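Side-chain contacts in nucleoside-diphosphate sugar epimerase (SulA family) (Corynebacterium glutamicum, PDB 3OH8), which probably acts as an epimerase on nucleoside-diphosphate sugars, binding a nicotinamide dinucleotide in a Rossmann-type domain, although its substrate is not established: residues Trp17-Arg22 with Glu131-Leu136; Ala25-Thr30 with Leu163-Gln168; Asn37-Ala42 with Val159-Thr164. All coordinates share one frame; numbering follows the deposited sequence.

Interaction 1: residues Trp17-Arg22 with Glu131-Leu136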
ATOM      1  N   TRP A  17      13.026  13.520   6.074  1.00 17.52           N
ATOM      2  CA  TRP A  17      14.183  13.222   5.238  1.00 14.98           C
ATOM      3  C   TRP A  17      14.577  11.762   5.394  1.00 20.46           C
ATOM      4  O   TRP A  17      14.768  11.024   4.410  1.00 18.36           O
ATOM      5  CB  TRP A  17      15.359  14.107   5.649  1.00 18.32           C
ATOM      6  CG  TRP A  17      16.615  13.734   4.947  1.00 19.01           C
ATOM      7  CD1 TRP A  17      17.598  12.901   5.402  1.00 20.82           C
ATOM      8  CD2 TRP A  17      17.013  14.157   3.640  1.00 20.51           C
ATOM      9  NE1 TRP A  17      18.594  12.789   4.457  1.00 22.49           N
ATOM     10  CE2 TRP A  17      18.257  13.551   3.367  1.00 22.50           C
ATOM     11  CE3 TRP A  17      16.437  14.988   2.672  1.00 20.21           C
ATOM     12  CZ2 TRP A  17      18.936  13.754   2.168  1.00 22.74           C
ATOM     13  CZ3 TRP A  17      17.117  15.192   1.479  1.00 21.21           C
ATOM     14  CH2 TRP A  17      18.356  14.581   1.242  1.00 20.18           C
ATOM     15  N   ASP A  18      14.700  11.355   6.649  1.00 22.11           N
ATOM     16  CA  ASP A  18      15.093  10.001   6.990  1.00 24.63           C
ATOM     17  C   ASP A  18      14.235   8.976   6.258  1.00 22.27           C
ATOM     18  O   ASP A  18      14.736   7.983   5.732  1.00 23.45           O
ATOM     19  CB  ASP A  18      14.898   9.804   8.482  1.00 36.17           C
ATOM     20  CG  ASP A  18      16.035   9.072   9.111  1.00 47.22           C
ATOM     21  OD1 ASP A  18      16.913   9.766   9.673  1.00 45.78           O
ATOM     22  OD2 ASP A  18      16.046   7.819   9.037  1.00 44.50           O
ATOM     23  N   TRP A  19      12.931   9.223   6.239  1.00 17.79           N
ATOM     24  CA  TRP A  19      11.976   8.298   5.612  1.00 17.92           C
ATOM     25  C   TRP A  19      12.304   8.071   4.130  1.00 17.47           C
ATOM     26  O   TRP A  19      12.203   6.943   3.612  1.00 17.07           O
ATOM     27  CB  TRP A  19      10.559   8.851   5.801  1.00 18.07           C
ATOM     28  CG  TRP A  19       9.438   7.970   5.290  1.00 15.75           C
ATOM     29  CD1 TRP A  19       8.672   7.102   6.017  1.00 12.64           C
ATOM     30  CD2 TRP A  19       8.955   7.908   3.945  1.00 16.54           C
ATOM     31  NE1 TRP A  19       7.739   6.494   5.198  1.00 11.49           N
ATOM     32  CE2 TRP A  19       7.895   6.973   3.926  1.00 18.06           C
ATOM     33  CE3 TRP A  19       9.325   8.544   2.752  1.00 16.90           C
ATOM     34  CZ2 TRP A  19       7.198   6.669   2.755  1.00 16.51           C
ATOM     35  CZ3 TRP A  19       8.635   8.242   1.596  1.00 17.32           C
ATOM     36  CH2 TRP A  19       7.581   7.311   1.602  1.00 15.87           C
ATOM     37  N   HIS A  20      12.700   9.144   3.448  1.00 15.31           N
ATOM     38  CA  HIS A  20      13.044   9.083   2.022  1.00 17.57           C
ATOM     39  C   HIS A  20      14.344   8.320   1.744  1.00 18.10           C
ATOM     40  O   HIS A  20      14.546   7.821   0.632  1.00 18.12           O
ATOM     41  CB  HIS A  20      13.149  10.496   1.422  1.00 18.92           C
ATOM     42  CG  HIS A  20      11.834  11.184   1.257  1.00 15.52           C
ATOM     43  ND1 HIS A  20      11.174  11.795   2.306  1.00 15.41           N
ATOM     44  CD2 HIS A  20      11.056  11.380   0.162  1.00 13.29           C
ATOM     45  CE1 HIS A  20      10.047  12.323   1.866  1.00 14.89           C
ATOM     46  NE2 HIS A  20       9.945  12.071   0.568  1.00 16.47           N
ATOM     47  N   THR A  21      15.215   8.213   2.743  1.00 17.93           N
ATOM     48  CA  THR A  21      16.469   7.479   2.576  1.00 16.88           C
ATOM     49  C   THR A  21      16.311   5.959   2.689  1.00 21.20           C
ATOM     50  O   THR A  21      17.217   5.221   2.322  1.00 20.25           O
ATOM     51  CB  THR A  21      17.519   7.901   3.622  1.00 18.24           C
ATOM     52  OG1 THR A  21      17.155   7.365   4.902  1.00 20.75           O
ATOM     53  CG2 THR A  21      17.617   9.431   3.712  1.00 13.30           C
ATOM     54  N   ARG A  22      15.173   5.481   3.194  1.00 20.17           N
ATOM     55  CA  ARG A  22      15.015   4.048   3.454  1.00 17.18           C
ATOM     56  C   ARG A  22      14.572   3.239   2.239  1.00 18.79           C
ATOM     57  O   ARG A  22      13.940   3.764   1.325  1.00 19.99           O
ATOM     58  CB  ARG A  22      14.027   3.814   4.594  1.00 23.81           C
ATOM     59  CG  ARG A  22      14.346   4.609   5.847  1.00 32.23           C
ATOM     60  CD  ARG A  22      13.750   3.966   7.074  1.00 38.42           C
ATOM     61  NE  ARG A  22      14.155   4.660   8.292  1.00 41.67           N
ATOM     62  CZ  ARG A  22      13.344   5.409   9.032  1.00 48.57           C
ATOM     63  NH1 ARG A  22      12.067   5.563   8.688  1.00 47.49           N
ATOM     64  NH2 ARG A  22      13.808   6.003  10.123  1.00 52.28           N
ATOM     65  N   GLU A 131       0.013  10.320   4.749  1.00 17.71           N
ATOM     66  CA  GLU A 131      -0.739   9.234   5.372  1.00 14.88           C
ATOM     67  C   GLU A 131       0.199   8.175   5.934  1.00 13.94           C
ATOM     68  O   GLU A 131      -0.032   7.655   7.022  1.00 12.81           O
ATOM     69  CB  GLU A 131      -1.762   8.630   4.414  1.00 14.12           C
ATOM     70  CG  GLU A 131      -2.830   9.623   3.999  1.00 17.85           C
ATOM     71  CD  GLU A 131      -3.643  10.152   5.183  1.00 30.48           C
ATOM     72  OE1 GLU A 131      -3.812   9.413   6.179  1.00 26.33           O
ATOM     73  OE2 GLU A 131      -4.117  11.309   5.114  1.00 36.66           O
ATOM     74  N   ASP A 132       1.269   7.878   5.205  1.00 12.52           N
ATOM     75  CA  ASP A 132       2.263   6.912   5.687  1.00 11.08           C
ATOM     76  C   ASP A 132       2.883   7.327   7.012  1.00 16.07           C
ATOM     77  O   ASP A 132       3.013   6.517   7.927  1.00 16.01           O
ATOM     78  CB  ASP A 132       3.375   6.723   4.657  1.00 10.92           C
ATOM     79  CG  ASP A 132       3.115   5.543   3.740  1.00 16.40           C
ATOM     80  OD1 ASP A 132       1.931   5.172   3.586  1.00 15.94           O
ATOM     81  OD2 ASP A 132       4.085   4.995   3.181  1.00 16.14           O
ATOM     82  N   LEU A 133       3.300   8.583   7.099  1.00 12.80           N
ATOM     83  CA  LEU A 133       3.925   9.080   8.312  1.00 15.74           C
ATOM     84  C   LEU A 133       2.927   9.134   9.470  1.00 11.68           C
ATOM     85  O   LEU A 133       3.261   8.782  10.593  1.00 15.34           O
ATOM     86  CB  LEU A 133       4.545  10.456   8.057  1.00 12.34           C
ATOM     87  CG  LEU A 133       5.792  10.433   7.155  1.00 17.29           C
ATOM     88  CD1 LEU A 133       6.178  11.850   6.777  1.00 17.50           C
ATOM     89  CD2 LEU A 133       6.974   9.710   7.833  1.00 13.79           C
ATOM     90  N   LYS A 134       1.703   9.575   9.204  1.00 11.31           N
ATOM     91  CA  LYS A 134       0.672   9.561  10.252  1.00 11.73           C
ATOM     92  C   LYS A 134       0.430   8.147  10.761  1.00 17.56           C
ATOM     93  O   LYS A 134       0.301   7.922  11.974  1.00 16.10           O
ATOM     94  CB  LYS A 134      -0.627  10.193   9.766  1.00 14.68           C
ATOM     95  CG  LYS A 134      -0.578  11.722   9.737  1.00 17.53           C
ATOM     96  CD  LYS A 134      -1.900  12.326   9.260  1.00 23.67           C
ATOM     97  CE  LYS A 134      -1.855  13.854   9.387  1.00 28.38           C
ATOM     98  NZ  LYS A 134      -2.990  14.534   8.696  1.00 28.63           N
ATOM     99  N   PHE A 135       0.371   7.193   9.834  1.00 16.39           N
ATOM    100  CA  PHE A 135       0.171   5.807  10.225  1.00 17.73           C
ATOM    101  C   PHE A 135       1.297   5.343  11.132  1.00 17.06           C
ATOM    102  O   PHE A 135       1.053   4.701  12.156  1.00 17.15           O
ATOM    103  CB  PHE A 135       0.120   4.847   9.023  1.00 15.12           C
ATOM    104  CG  PHE A 135       0.232   3.396   9.441  1.00 16.34           C
ATOM    105  CD1 PHE A 135      -0.861   2.742   9.995  1.00 14.00           C
ATOM    106  CD2 PHE A 135       1.435   2.725   9.366  1.00 19.07           C
ATOM    107  CE1 PHE A 135      -0.763   1.430  10.430  1.00 18.27           C
ATOM    108  CE2 PHE A 135       1.545   1.411   9.797  1.00 16.96           C
ATOM    109  CZ  PHE A 135       0.440   0.761  10.328  1.00 18.07           C
ATOM    110  N   LEU A 136       2.536   5.621  10.736  1.00 10.85           N
ATOM    111  CA  LEU A 136       3.673   5.200  11.561  1.00 14.12           C
ATOM    112  C   LEU A 136       3.591   5.828  12.952  1.00 15.26           C
ATOM    113  O   LEU A 136       3.947   5.199  13.945  1.00 20.19           O
ATOM    114  CB  LEU A 136       5.002   5.551  10.890  1.00 14.52           C
ATOM    115  CG  LEU A 136       5.291   4.794   9.581  1.00 18.07           C
ATOM    116  CD1 LEU A 136       6.448   5.463   8.861  1.00 15.50           C
ATOM    117  CD2 LEU A 136       5.591   3.319   9.840  1.00 15.06           C
TER
HETATM  118  O   HOH W   1       5.744   4.294   5.250  1.00 16.21           O

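Interaction 2: residues Ala25-Thr30 with Leu163-Gln168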
ATOM      1  N   ALA A  25      10.944   3.473   0.069  1.00 13.52           N
ATOM      2  CA  ALA A  25      10.382   4.828  -0.075  1.00 12.50           C
ATOM      3  C   ALA A  25       9.950   5.164  -1.498  1.00 13.58           C
ATOM      4  O   ALA A  25       8.884   5.757  -1.720  1.00 14.08           O
ATOM      5  CB  ALA A  25      11.367   5.905   0.464  1.00 18.06           C
ATOM      6  N   VAL A  26      10.780   4.794  -2.470  1.00 11.86           N
ATOM      7  CA  VAL A  26      10.440   5.041  -3.866  1.00 15.15           C
ATOM      8  C   VAL A  26       9.174   4.283  -4.250  1.00 16.03           C
ATOM      9  O   VAL A  26       8.275   4.844  -4.890  1.00 14.65           O
ATOM     10  CB  VAL A  26      11.588   4.676  -4.836  1.00 17.87           C
ATOM     11  CG1 VAL A  26      11.124   4.841  -6.271  1.00 18.78           C
ATOM     12  CG2 VAL A  26      12.823   5.547  -4.554  1.00 22.28           C
ATOM     13  N   ALA A  27       9.087   3.021  -3.835  1.00 16.47           N
ATOM     14  CA  ALA A  27       7.895   2.222  -4.135  1.00 17.82           C
ATOM     15  C   ALA A  27       6.619   2.843  -3.545  1.00 19.48           C
ATOM     16  O   ALA A  27       5.584   2.916  -4.216  1.00 19.19           O
ATOM     17  CB  ALA A  27       8.076   0.777  -3.646  1.00 15.50           C
ATOM     18  N   ARG A  28       6.695   3.300  -2.298  1.00 16.15           N
ATOM     19  CA  ARG A  28       5.526   3.896  -1.634  1.00 15.86           C
ATOM     20  C   ARG A  28       4.985   5.102  -2.396  1.00 15.51           C
ATOM     21  O   ARG A  28       3.774   5.258  -2.530  1.00 14.95           O
ATOM     22  CB  ARG A  28       5.838   4.285  -0.174  1.00 19.10           C
ATOM     23  CG  ARG A  28       6.247   3.134   0.755  1.00 17.17           C
ATOM     24  CD  ARG A  28       5.144   2.084   0.895  1.00 15.94           C
ATOM     25  NE  ARG A  28       3.994   2.599   1.633  1.00 16.64           N
ATOM     26  CZ  ARG A  28       2.841   1.948   1.786  1.00 17.41           C
ATOM     27  NH1 ARG A  28       2.678   0.744   1.242  1.00 18.14           N
ATOM     28  NH2 ARG A  28       1.850   2.499   2.492  1.00 14.36           N
ATOM     29  N   LEU A  29       5.869   5.956  -2.912  1.00 14.21           N
ATOM     30  CA  LEU A  29       5.414   7.186  -3.571  1.00 18.22           C
ATOM     31  C   LEU A  29       5.192   7.068  -5.090  1.00 17.54           C
ATOM     32  O   LEU A  29       4.761   8.026  -5.738  1.00 21.67           O
ATOM     33  CB  LEU A  29       6.374   8.353  -3.261  1.00 14.92           C
ATOM     34  CG  LEU A  29       6.607   8.625  -1.778  1.00 15.74           C
ATOM     35  CD1 LEU A  29       7.364   9.970  -1.584  1.00 17.80           C
ATOM     36  CD2 LEU A  29       5.276   8.620  -1.012  1.00 16.09           C
ATOM     37  N   THR A  30       5.480   5.903  -5.657  1.00 14.23           N
ATOM     38  CA  THR A  30       5.214   5.676  -7.076  1.00 18.30           C
ATOM     39  C   THR A  30       3.702   5.546  -7.288  1.00 18.91           C
ATOM     40  O   THR A  30       3.059   4.715  -6.662  1.00 21.62           O
ATOM     41  CB  THR A  30       5.928   4.400  -7.600  1.00 21.37           C
ATOM     42  OG1 THR A  30       7.345   4.568  -7.497  1.00 23.58           O
ATOM     43  CG2 THR A  30       5.575   4.146  -9.064  1.00 22.82           C
ATOM     44  N   LEU A 163       3.190  -4.052   1.428  1.00 16.59           N
ATOM     45  CA  LEU A 163       3.496  -4.267   2.835  1.00 15.17           C
ATOM     46  C   LEU A 163       5.010  -4.282   3.087  1.00 15.54           C
ATOM     47  O   LEU A 163       5.491  -3.674   4.039  1.00 14.23           O
ATOM     48  CB  LEU A 163       2.870  -5.575   3.337  1.00 10.67           C
ATOM     49  CG  LEU A 163       3.199  -5.953   4.782  1.00 13.80           C
ATOM     50  CD1 LEU A 163       2.738  -4.860   5.747  1.00 11.96           C
ATOM     51  CD2 LEU A 163       2.567  -7.313   5.141  1.00  9.89           C
ATOM     52  N   THR A 164       5.749  -4.987   2.233  1.00 15.11           N
ATOM     53  CA  THR A 164       7.199  -5.055   2.341  1.00 14.09           C
ATOM     54  C   THR A 164       7.829  -3.660   2.310  1.00 18.36           C
ATOM     55  O   THR A 164       8.660  -3.319   3.160  1.00 15.11           O
ATOM     56  CB  THR A 164       7.801  -5.947   1.215  1.00 16.83           C
ATOM     57  OG1 THR A 164       7.419  -7.320   1.424  1.00 15.35           O
ATOM     58  CG2 THR A 164       9.317  -5.850   1.203  1.00 13.23           C
ATOM     59  N   ALA A 165       7.419  -2.852   1.338  1.00 14.96           N
ATOM     60  CA  ALA A 165       7.907  -1.482   1.236  1.00 14.49           C
ATOM     61  C   ALA A 165       7.553  -0.656   2.462  1.00 16.39           C
ATOM     62  O   ALA A 165       8.347   0.171   2.888  1.00 15.50           O
ATOM     63  CB  ALA A 165       7.371  -0.806  -0.011  1.00 14.20           C
ATOM     64  N   GLN A 166       6.356  -0.849   3.009  1.00 10.74           N
ATOM     65  CA  GLN A 166       5.933  -0.065   4.166  1.00 15.30           C
ATOM     66  C   GLN A 166       6.774  -0.424   5.389  1.00 14.06           C
ATOM     67  O   GLN A 166       7.258   0.452   6.091  1.00 15.88           O
ATOM     68  CB  GLN A 166       4.445  -0.304   4.462  1.00 16.86           C
ATOM     69  CG  GLN A 166       3.803   0.747   5.362  1.00 16.32           C
ATOM     70  CD  GLN A 166       2.317   0.468   5.565  1.00 19.71           C
ATOM     71  OE1 GLN A 166       1.779  -0.488   5.005  1.00 15.82           O
ATOM     72  NE2 GLN A 166       1.657   1.291   6.374  1.00 16.14           N
ATOM     73  N   LEU A 167       6.931  -1.723   5.642  1.00  8.62           N
ATOM     74  CA  LEU A 167       7.786  -2.212   6.729  1.00 13.77           C
ATOM     75  C   LEU A 167       9.196  -1.630   6.635  1.00 15.90           C
ATOM     76  O   LEU A 167       9.768  -1.156   7.624  1.00 15.21           O
ATOM     77  CB  LEU A 167       7.898  -3.733   6.667  1.00 13.48           C
ATOM     78  CG  LEU A 167       7.115  -4.633   7.627  1.00 22.43           C
ATOM     79  CD1 LEU A 167       6.145  -3.896   8.508  1.00 21.07           C
ATOM     80  CD2 LEU A 167       6.428  -5.752   6.863  1.00 11.71           C
ATOM     81  N   GLN A 168       9.775  -1.699   5.446  1.00 15.08           N
ATOM     82  CA  GLN A 168      11.105  -1.140   5.260  1.00 17.15           C
ATOM     83  C   GLN A 168      11.139   0.364   5.527  1.00 16.88           C
ATOM     84  O   GLN A 168      12.071   0.853   6.161  1.00 18.95           O
ATOM     85  CB  GLN A 168      11.650  -1.486   3.878  1.00 17.11           C
ATOM     86  CG  GLN A 168      11.853  -2.989   3.708  1.00 16.50           C
ATOM     87  CD  GLN A 168      12.114  -3.386   2.270  1.00 19.54           C
ATOM     88  OE1 GLN A 168      11.621  -2.749   1.341  1.00 19.69           O
ATOM     89  NE2 GLN A 168      12.884  -4.449   2.081  1.00 22.33           N
TER

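Interaction 3: residues Asn37-Ala42 with Val159-Thr164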
ATOM      1  N   ASN A  37       7.117   0.942 -12.339  1.00 33.18           N
ATOM      2  CA  ASN A  37       7.426   0.255 -11.094  1.00 38.69           C
ATOM      3  C   ASN A  37       8.915   0.082 -10.873  1.00 38.80           C
ATOM      4  O   ASN A  37       9.610  -0.497 -11.705  1.00 35.95           O
ATOM      5  CB  ASN A  37       6.696  -1.082 -11.005  1.00 44.31           C
ATOM      6  CG  ASN A  37       5.196  -0.907 -10.877  1.00 48.98           C
ATOM      7  OD1 ASN A  37       4.445  -1.191 -11.812  1.00 52.16           O
ATOM      8  ND2 ASN A  37       4.751  -0.409  -9.721  1.00 44.73           N
ATOM      9  N   PRO A  38       9.405   0.603  -9.743  1.00 34.69           N
ATOM     10  CA  PRO A  38      10.825   0.526  -9.401  1.00 31.58           C
ATOM     11  C   PRO A  38      11.210  -0.934  -9.227  1.00 33.80           C
ATOM     12  O   PRO A  38      10.570  -1.658  -8.455  1.00 34.57           O
ATOM     13  CB  PRO A  38      10.905   1.268  -8.066  1.00 34.42           C
ATOM     14  CG  PRO A  38       9.522   1.108  -7.468  1.00 36.66           C
ATOM     15  CD  PRO A  38       8.591   1.154  -8.643  1.00 35.54           C
ATOM     16  N   ILE A  39      12.214  -1.383  -9.971  1.00 28.44           N
ATOM     17  CA  ILE A  39      12.652  -2.761  -9.834  1.00 31.86           C
ATOM     18  C   ILE A  39      13.978  -2.871  -9.085  1.00 31.59           C
ATOM     19  O   ILE A  39      14.357  -3.951  -8.643  1.00 33.25           O
ATOM     20  CB  ILE A  39      12.673  -3.505 -11.192  1.00 39.06           C
ATOM     21  CG1 ILE A  39      13.455  -2.719 -12.243  1.00 40.52           C
ATOM     22  CG2 ILE A  39      11.250  -3.730 -11.687  1.00 39.24           C
ATOM     23  CD1 ILE A  39      13.410  -3.365 -13.625  1.00 45.09           C
ATOM     24  N   THR A  40      14.670  -1.750  -8.918  1.00 28.88           N
ATOM     25  CA  THR A  40      15.867  -1.734  -8.089  1.00 28.76           C
ATOM     26  C   THR A  40      15.805  -0.651  -7.006  1.00 33.30           C
ATOM     27  O   THR A  40      14.963   0.242  -7.050  1.00 29.18           O
ATOM     28  CB  THR A  40      17.150  -1.540  -8.928  1.00 28.73           C
ATOM     29  OG1 THR A  40      17.275  -0.169  -9.315  1.00 31.30           O
ATOM     30  CG2 THR A  40      17.122  -2.405 -10.160  1.00 28.48           C
ATOM     31  N   GLN A  41      16.717  -0.741  -6.045  1.00 40.86           N
ATOM     32  CA  GLN A  41      16.816   0.227  -4.957  1.00 43.09           C
ATOM     33  C   GLN A  41      18.138   0.999  -4.979  1.00 37.70           C
ATOM     34  O   GLN A  41      19.199   0.439  -4.689  1.00 34.74           O
ATOM     35  CB  GLN A  41      16.674  -0.497  -3.613  1.00 46.86           C
ATOM     36  CG  GLN A  41      16.760   0.415  -2.395  1.00 47.45           C
ATOM     37  CD  GLN A  41      15.531   1.288  -2.235  1.00 44.50           C
ATOM     38  OE1 GLN A  41      15.623   2.511  -2.285  1.00 48.23           O
ATOM     39  NE2 GLN A  41      14.369   0.658  -2.044  1.00 34.91           N
ATOM     40  N   ALA A  42      18.075   2.285  -5.314  1.00 39.26           N
ATOM     41  CA  ALA A  42      19.249   3.146  -5.219  1.00 35.98           C
ATOM     42  C   ALA A  42      19.678   3.275  -3.765  1.00 43.89           C
ATOM     43  O   ALA A  42      18.870   3.584  -2.892  1.00 48.15           O
ATOM     44  CB  ALA A  42      18.972   4.514  -5.815  1.00 37.09           C
ATOM     45  N   VAL A 159      -0.331  -7.168  -2.511  1.00 12.39           N
ATOM     46  CA  VAL A 159      -0.368  -6.724  -1.132  1.00 17.83           C
ATOM     47  C   VAL A 159       1.009  -6.883  -0.491  1.00 18.03           C
ATOM     48  O   VAL A 159       1.484  -5.994   0.230  1.00 18.73           O
ATOM     49  CB  VAL A 159      -1.447  -7.513  -0.356  1.00 22.75           C
ATOM     50  CG1 VAL A 159      -1.399  -7.183   1.136  1.00 21.13           C
ATOM     51  CG2 VAL A 159      -2.822  -7.209  -0.943  1.00 19.15           C
ATOM     52  N   GLY A 160       1.660  -8.007  -0.779  1.00 16.08           N
ATOM     53  CA  GLY A 160       2.962  -8.299  -0.213  1.00 15.49           C
ATOM     54  C   GLY A 160       4.004  -7.245  -0.555  1.00 16.93           C
ATOM     55  O   GLY A 160       4.810  -6.875   0.280  1.00 18.27           O
ATOM     56  N   ARG A 161       3.997  -6.777  -1.796  1.00 16.33           N
ATOM     57  CA  ARG A 161       4.992  -5.820  -2.237  1.00 15.93           C
ATOM     58  C   ARG A 161       4.752  -4.484  -1.539  1.00 13.67           C
ATOM     59  O   ARG A 161       5.695  -3.813  -1.133  1.00 12.46           O
ATOM     60  CB  ARG A 161       4.941  -5.666  -3.760  1.00 22.56           C
ATOM     61  CG  ARG A 161       6.188  -5.123  -4.392  1.00 37.97           C
ATOM     62  CD  ARG A 161       6.145  -5.282  -5.911  1.00 48.89           C
ATOM     63  NE  ARG A 161       7.268  -4.603  -6.560  1.00 62.20           N
ATOM     64  CZ  ARG A 161       7.397  -4.442  -7.876  1.00 68.13           C
ATOM     65  NH1 ARG A 161       6.470  -4.911  -8.704  1.00 67.76           N
ATOM     66  NH2 ARG A 161       8.455  -3.807  -8.368  1.00 69.03           N
ATOM     67  N   ALA A 162       3.492  -4.102  -1.385  1.00 12.37           N
ATOM     68  CA  ALA A 162       3.193  -2.851  -0.685  1.00 15.15           C
ATOM     69  C   ALA A 162       3.538  -2.933   0.805  1.00 14.63           C
ATOM     70  O   ALA A 162       4.118  -1.994   1.388  1.00 13.54           O
ATOM     71  CB  ALA A 162       1.754  -2.459  -0.895  1.00 17.23           C
ATOM     72  N   LEU A 163       3.190  -4.052   1.428  1.00 16.59           N
ATOM     73  CA  LEU A 163       3.496  -4.267   2.835  1.00 15.17           C
ATOM     74  C   LEU A 163       5.010  -4.282   3.087  1.00 15.54           C
ATOM     75  O   LEU A 163       5.491  -3.674   4.039  1.00 14.23           O
ATOM     76  CB  LEU A 163       2.870  -5.575   3.337  1.00 10.67           C
ATOM     77  CG  LEU A 163       3.199  -5.953   4.782  1.00 13.80           C
ATOM     78  CD1 LEU A 163       2.738  -4.860   5.747  1.00 11.96           C
ATOM     79  CD2 LEU A 163       2.567  -7.313   5.141  1.00  9.89           C
ATOM     80  N   THR A 164       5.749  -4.987   2.233  1.00 15.11           N
ATOM     81  CA  THR A 164       7.199  -5.055   2.341  1.00 14.09           C
ATOM     82  C   THR A 164       7.829  -3.660   2.310  1.00 18.36           C
ATOM     83  O   THR A 164       8.660  -3.319   3.160  1.00 15.11           O
ATOM     84  CB  THR A 164       7.801  -5.947   1.215  1.00 16.83           C
ATOM     85  OG1 THR A 164       7.419  -7.320   1.424  1.00 15.35           O
ATOM     86  CG2 THR A 164       9.317  -5.850   1.203  1.00 13.23           C
TER

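Interaction 1: residues Trp17-Arg22 with Glu131-Leu136
Trp-19 of helix 13-21 and Leu-133 of helix 119-139 meet inside the N-terminal domain, where a short helix lies across the long one that is packed against a curved antiparallel sheet. The two axes run at 103° to each other and come no closer than 12.1 Å, a gap wide enough to call for the largest side chain. With CG anti to the backbone N (chi1 -176°), the indole of Trp-19 is thrown out toward the long helix and meets the leucines with its pyrrole half. The CD2 branch of Leu-133 lies obliquely against that ring, 3.6 Å from Trp-19 CD1. Leu-136 adds CD1 at the ring's edge, 4.0 Å from Trp-19 CD1, so two leucine methyls pack on the same carbon. Further round the edge, OD2 of Asp-132 sits 3.6 Å from Trp-19 CZ2, its carboxylate plane turned 68° from the ring. A water in the plane of the indole accepts from Trp-19 NE1 at 3.0 Å and donates to Asp-132 OD2 at 2.7 Å, giving the buried N-H a partner and favouring this ring orientation. Asp-132 itself is claimed from elsewhere: OD1 pairs with Arg-428 and OD2 with Arg-28, which probably keeps it ionised. Behind, Trp-19 CE3 stands 3.8 Å above the centre of the His-20 ring, whose ND1 bonds to Val-16 O. One strand, two short helices, six more strands and a long closing helix make the topology of the helix-grip (SRPBCC) fold, and this contact joins its first short helix to its last long one.

Interaction 2: residues Ala25-Thr30 with Leu163-Gln168
Ala-165 meets helix 25-29 where the backbones come nearest, its CA 6.5 Å from that of Ala-27. A methyl suits so close an approach: Ala-165 CB lies 4.0 Å from Ala-27 CB and 3.8 Å from Arg-28 CD, so it touches both a second small residue and the aliphatic part of a charged one. The helix axes pass 8.7 Å apart at 126°, a steep crossing nearer perpendicular than antiparallel. One residue on, Gln-166 takes the guanidinium of Arg-28. The arginine is bent at chi2 and chi3, which brings its flat end down beside helix 158-169, and one face of it rests on the glutamine. Gln-166 CB is 3.8 Å above the guanidinium plane, over its centre, while the nearly parallel amide, 12° away, is offset toward the rim, with Gln-166 CD 3.7 Å from Arg-28 NH2. Gln-166 runs straight beyond CG, and its amide is anchored at both ends by helix 342-354, NE2 to Asp-347 and OE1 to Thr-346. Arg-28 likewise spends its charge elsewhere, NE on Asp-132, and NH2 makes a long, weak ion pair with Asp-343. The guanidinium is thus stacked on a glutamine whose polar atoms bond elsewhere, an arrangement that lets a buried arginine be packed by a neutral side chain while Asp-132, and more weakly Asp-343, probably offset its charge.

Interaction 3: residues Asn37-Ala42 with Val159-Thr164
Arg-161 reaches across from helix 158-169 to touch strand 37-38 and the residue after it, Ile-39, with a single atom, NH2. That nitrogen stands 3.0 Å from the backbone oxygen of Pro-38, which lies at the edge of the guanidinium, near its plane. Two apolar groups stand obliquely to the same end: Asn-37 CB at 4.2 Å and Ile-39 CG2 at 4.3 Å from Arg-161 NH2. Length is what makes arginine suitable, because even the closest pair of CA atoms, Asn-37 and Arg-161, is 11.0 Å apart. Its chain is stretched from CG to NE, and CG anti to the backbone N (chi1 -159°) launches it toward the strand along the protein surface.

The next shell ties the strand to its neighbour. Asn-37 and Ile-39 are bonded through their backbones to Ser-53 and Ile-51 of strand 49-53, while the ring of Pro-38 lies on Val-26 and Ala-27. Within the helix itself, Thr-164 bonds twice to Gly-160 O: its N approaches one face of that carbonyl plane at 2.9 Å, and its OG1 the other, likewise at 2.9 Å. Arg-161 directly follows Gly-160, the last glycine of a GxxGxxG sequence, and the helix follows strand 149-153 through a glycine-rich turn. Such a beta-strand, turn and helix is the signature of the dinucleotide-binding Rossmann fold in extended short-chain dehydrogenases, here touching the edge strand of the N-terminal domain at the surface.

Overall arrangement
Interactions 2 and 3 join the N-terminal helix-grip domain to the Rossmann domain, and interaction 1 lies behind them, wholly within the former. Interactions 2 and 3 use overlapping parts of helix 158-169, sharing Leu-163 and Thr-164, and their centres are about 6 Å apart; Arg-28 NH1 lies 3.1 Å from Ala-162 O, and Pro-38 CG 3.9 Å from Ala-27 CA. The centres of interactions 1 and 2 are about 9 Å apart, and a salt bridge from Arg-28 NE to Asp-132 OD2 (2.9 Å) joins them, backed by Phe-135 CD2 packing 3.3 Å from Gln-166 NE2. Interaction 3 is next to the glycine-rich turn expected to hold the cofactor.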